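Local coordinates for protein Sqt1 (Chaetomium thermophilum, PDB 4ZOY) that probably acts as a WD40-repeat chaperone that captures a newly made ribosomal protein during its synthesis, in the service of ribosome biogenesis, at residues V404-L409 and E467-V472. Numbering follows the deposited sequence.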
ATOM      1  N   VAL A 404       2.972   6.166 -15.009  1.00 12.88           N
ATOM      2  CA  VAL A 404       1.755   5.707 -14.345  1.00 12.61           C
ATOM      3  C   VAL A 404       0.763   5.339 -15.432  1.00 15.24           C
ATOM      4  O   VAL A 404       0.611   6.061 -16.417  1.00 14.82           O
ATOM      5  CB  VAL A 404       1.158   6.785 -13.423  1.00 13.60           C
ATOM      6  CG1 VAL A 404      -0.093   6.254 -12.714  1.00 14.04           C
ATOM      7  CG2 VAL A 404       2.190   7.251 -12.421  1.00 16.94           C
ATOM      8  N   ARG A 405       0.100   4.198 -15.279  1.00 14.32           N
ATOM      9  CA  ARG A 405      -0.850   3.757 -16.289  1.00 12.88           C
ATOM     10  C   ARG A 405      -2.173   3.359 -15.672  1.00 13.39           C
ATOM     11  O   ARG A 405      -2.245   3.040 -14.490  1.00 14.52           O
ATOM     12  CB  ARG A 405      -0.272   2.591 -17.100  1.00 15.07           C
ATOM     13  CG  ARG A 405       0.901   2.999 -17.983  1.00 15.52           C
ATOM     14  CD  ARG A 405       1.313   1.952 -19.003  1.00 16.14           C
ATOM     15  NE  ARG A 405       2.291   2.553 -19.911  1.00 17.40           N
ATOM     16  CZ  ARG A 405       3.603   2.518 -19.717  1.00 16.39           C
ATOM     17  NH1 ARG A 405       4.117   1.875 -18.680  1.00 15.02           N
ATOM     18  NH2 ARG A 405       4.417   3.132 -20.575  1.00 20.43           N
ATOM     19  N   ARG A 406      -3.230   3.390 -16.477  1.00 14.03           N
ATOM     20  CA  ARG A 406      -4.493   2.870 -15.995  1.00 14.26           C
ATOM     21  C   ARG A 406      -5.035   1.898 -17.018  1.00 17.71           C
ATOM     22  O   ARG A 406      -4.940   2.124 -18.234  1.00 16.18           O
ATOM     23  CB  ARG A 406      -5.488   3.967 -15.713  1.00 17.11           C
ATOM     24  CG  ARG A 406      -6.741   3.364 -15.084  1.00 20.91           C
ATOM     25  CD  ARG A 406      -7.598   4.405 -14.536  1.00 19.08           C
ATOM     26  NE  ARG A 406      -7.010   5.088 -13.399  1.00 16.34           N
ATOM     27  CZ  ARG A 406      -7.434   6.269 -12.971  1.00 15.37           C
ATOM     28  NH1 ARG A 406      -8.407   6.900 -13.634  1.00 18.12           N
ATOM     29  NH2 ARG A 406      -6.906   6.827 -11.907  1.00 16.91           N
ATOM     30  N   TRP A 407      -5.589   0.809 -16.500  1.00 15.73           N
ATOM     31  CA  TRP A 407      -5.959  -0.347 -17.291  1.00 15.66           C
ATOM     32  C   TRP A 407      -7.417  -0.687 -17.090  1.00 15.76           C
ATOM     33  O   TRP A 407      -7.938  -0.602 -15.972  1.00 16.38           O
ATOM     34  CB  TRP A 407      -5.115  -1.560 -16.905  1.00 15.61           C
ATOM     35  CG  TRP A 407      -3.652  -1.293 -16.863  1.00 15.17           C
ATOM     36  CD1 TRP A 407      -2.926  -0.873 -15.791  1.00 16.27           C
ATOM     37  CD2 TRP A 407      -2.735  -1.444 -17.944  1.00 15.78           C
ATOM     38  NE1 TRP A 407      -1.604  -0.753 -16.139  1.00 13.07           N
ATOM     39  CE2 TRP A 407      -1.462  -1.088 -17.459  1.00 14.58           C
ATOM     40  CE3 TRP A 407      -2.868  -1.828 -19.282  1.00 17.80           C
ATOM     41  CZ2 TRP A 407      -0.327  -1.117 -18.258  1.00 17.16           C
ATOM     42  CZ3 TRP A 407      -1.742  -1.860 -20.075  1.00 19.16           C
ATOM     43  CH2 TRP A 407      -0.488  -1.507 -19.562  1.00 17.96           C
ATOM     44  N   ASP A 408      -8.052  -1.070 -18.191  1.00 15.57           N
ATOM     45  CA  ASP A 408      -9.394  -1.639 -18.209  1.00 15.42           C
ATOM     46  C   ASP A 408      -9.235  -3.155 -18.228  1.00 14.76           C
ATOM     47  O   ASP A 408      -8.758  -3.722 -19.210  1.00 17.31           O
ATOM     48  CB  ASP A 408     -10.144  -1.104 -19.445  1.00 15.92           C
ATOM     49  CG  ASP A 408     -11.437  -1.842 -19.757  1.00 17.60           C
ATOM     50  OD1 ASP A 408     -11.918  -2.677 -18.966  1.00 16.38           O
ATOM     51  OD2 ASP A 408     -11.981  -1.542 -20.844  1.00 19.81           O
ATOM     52  N   LEU A 409      -9.634  -3.813 -17.140  1.00 14.59           N
ATOM     53  CA  LEU A 409      -9.361  -5.241 -16.981  1.00 14.79           C
ATOM     54  C   LEU A 409     -10.532  -6.133 -17.386  1.00 17.19           C
ATOM     55  O   LEU A 409     -10.539  -7.317 -17.062  1.00 18.45           O
ATOM     56  CB  LEU A 409      -8.966  -5.548 -15.531  1.00 14.98           C
ATOM     57  CG  LEU A 409      -7.715  -4.823 -15.011  1.00 17.47           C
ATOM     58  CD1 LEU A 409      -7.370  -5.338 -13.623  1.00 18.46           C
ATOM     59  CD2 LEU A 409      -6.525  -4.975 -15.955  1.00 19.20           C
ATOM     60  N   GLU A 467      -9.495  10.418 -10.165  1.00 16.48           N
ATOM     61  CA  GLU A 467      -9.421  11.544 -11.092  1.00 17.21           C
ATOM     62  C   GLU A 467      -8.181  12.403 -10.906  1.00 17.03           C
ATOM     63  O   GLU A 467      -7.740  13.054 -11.848  1.00 18.05           O
ATOM     64  CB  GLU A 467     -10.676  12.409 -10.965  1.00 18.57           C
ATOM     65  CG  GLU A 467     -11.893  11.806 -11.676  1.00 21.50           C
ATOM     66  CD  GLU A 467     -11.695  11.713 -13.182  1.00 19.96           C
ATOM     67  OE1 GLU A 467     -11.545  12.773 -13.831  1.00 21.76           O
ATOM     68  OE2 GLU A 467     -11.678  10.588 -13.725  1.00 22.52           O
ATOM     69  N   ARG A 468      -7.621  12.385  -9.702  1.00 15.88           N
ATOM     70  CA  ARG A 468      -6.373  13.079  -9.438  1.00 16.22           C
ATOM     71  C   ARG A 468      -5.395  12.109  -8.820  1.00 15.53           C
ATOM     72  O   ARG A 468      -5.683  11.485  -7.798  1.00 16.15           O
ATOM     73  CB  ARG A 468      -6.588  14.280  -8.521  1.00 20.00           C
ATOM     74  CG  ARG A 468      -7.180  15.465  -9.253  1.00 33.47           C
ATOM     75  CD  ARG A 468      -6.612  16.778  -8.753  1.00 34.59           C
ATOM     76  NE  ARG A 468      -6.890  17.860  -9.693  1.00 35.99           N
ATOM     77  CZ  ARG A 468      -6.626  19.142  -9.456  1.00 37.20           C
ATOM     78  NH1 ARG A 468      -6.080  19.507  -8.303  1.00 40.61           N
ATOM     79  NH2 ARG A 468      -6.910  20.059 -10.373  1.00 42.30           N
ATOM     80  N   ILE A 469      -4.243  11.976  -9.464  1.00 15.37           N
ATOM     81  CA  ILE A 469      -3.199  11.050  -9.028  1.00 13.78           C
ATOM     82  C   ILE A 469      -2.001  11.852  -8.566  1.00 15.92           C
ATOM     83  O   ILE A 469      -1.543  12.748  -9.275  1.00 16.51           O
ATOM     84  CB  ILE A 469      -2.790  10.088 -10.162  1.00 14.67           C
ATOM     85  CG1 ILE A 469      -4.014   9.313 -10.668  1.00 16.13           C
ATOM     86  CG2 ILE A 469      -1.671   9.148  -9.723  1.00 16.96           C
ATOM     87  CD1 ILE A 469      -3.740   8.465 -11.891  1.00 20.14           C
ATOM     88  N   VAL A 470      -1.521  11.571  -7.361  1.00 12.84           N
ATOM     89  CA  VAL A 470      -0.295  12.194  -6.872  1.00 13.55           C
ATOM     90  C   VAL A 470       0.750  11.118  -6.705  1.00 15.11           C
ATOM     91  O   VAL A 470       0.493  10.078  -6.103  1.00 13.86           O
ATOM     92  CB  VAL A 470      -0.509  12.942  -5.546  1.00 13.47           C
ATOM     93  CG1 VAL A 470       0.759  13.720  -5.171  1.00 16.54           C
ATOM     94  CG2 VAL A 470      -1.706  13.892  -5.660  1.00 15.68           C
ATOM     95  N   THR A 471       1.929  11.368  -7.265  1.00 13.51           N
ATOM     96  CA  THR A 471       3.005  10.379  -7.329  1.00 13.51           C
ATOM     97  C   THR A 471       4.208  10.771  -6.494  1.00 15.76           C
ATOM     98  O   THR A 471       4.427  11.951  -6.208  1.00 16.94           O
ATOM     99  CB  THR A 471       3.492  10.178  -8.754  1.00 14.95           C
ATOM    100  OG1 THR A 471       3.980  11.435  -9.256  1.00 16.25           O
ATOM    101  CG2 THR A 471       2.372   9.666  -9.648  1.00 16.52           C
ATOM    102  N   VAL A 472       5.001   9.774  -6.124  1.00 13.16           N
ATOM    103  CA  VAL A 472       6.292  10.029  -5.490  1.00 12.71           C
ATOM    104  C   VAL A 472       7.355   9.263  -6.269  1.00 14.37           C
ATOM    105  O   VAL A 472       7.176   8.095  -6.647  1.00 14.36           O
ATOM    106  CB  VAL A 472       6.303   9.643  -3.985  1.00 12.71           C
ATOM    107  CG1 VAL A 472       5.392  10.566  -3.194  1.00 14.92           C
ATOM    108  CG2 VAL A 472       5.916   8.170  -3.764  1.00 13.71           C
TER
HETATM  109  O   HOH W   1     -10.780   8.223 -12.698  1.00 17.32           O
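Arg406 reaches across from strand 404-408 to Ile469 on strand 468-472, its side chain changing in character along its length. The bond from CA to CB points toward the other strand; CG then lies anti to the backbone N (chi1 -175°), and CD continues this extended course. A bend about the CG-CD bond (chi3 -67°) then brings NE to the hydroxyl OG1 of Thr396, on the adjacent strand of its own sheet. Beyond CZ the two terminal nitrogens part company. Arg406 NH2 lies 3.6 Å from Ile469 CD1, an oblique van der Waals contact, while donating hydrogen bonds to Gly466 O and, weakly, to Gln462 OE1. Arg406 NH1 makes a weak 2.9 Å hydrogen bond to a water, which in turn donates to Glu467 OE2 at 2.7 Å. Arg406 NH1 and Glu467 OE2 are themselves 4.9 Å apart, and the attraction of their opposite charges probably helps hold the arginine end. Arginine suits this buried place because its planar, multi-donor end can serve several acceptors at once.

Around Val404 the contact is apolar. Val404 CG2 meets Thr471 CG2 at 3.7 Å, and Val404 CG1 approaches Ile469 CD1 more loosely, at 4.3 Å. Beta-branched Val404, Ile469 and Thr471 suit strands and offer short branches that meet across the interface. Threonine adds a polar arm: CG2 faces the valine while OG1 bonds to His448 NE2 and Leu479 N. Trp445 touches both Val404 and Ile469.

No hydrogen bond joins the strands directly; their axes approach to 10.3 Å at the closest, with 139° between N-to-C directions. Such side-chain packing between twisted four-stranded antiparallel sheets is characteristic of neighbouring blades in a WD40 beta-propeller, here eight-bladed, with N-terminal strand 9-11 completing the sheet that contains 468-473.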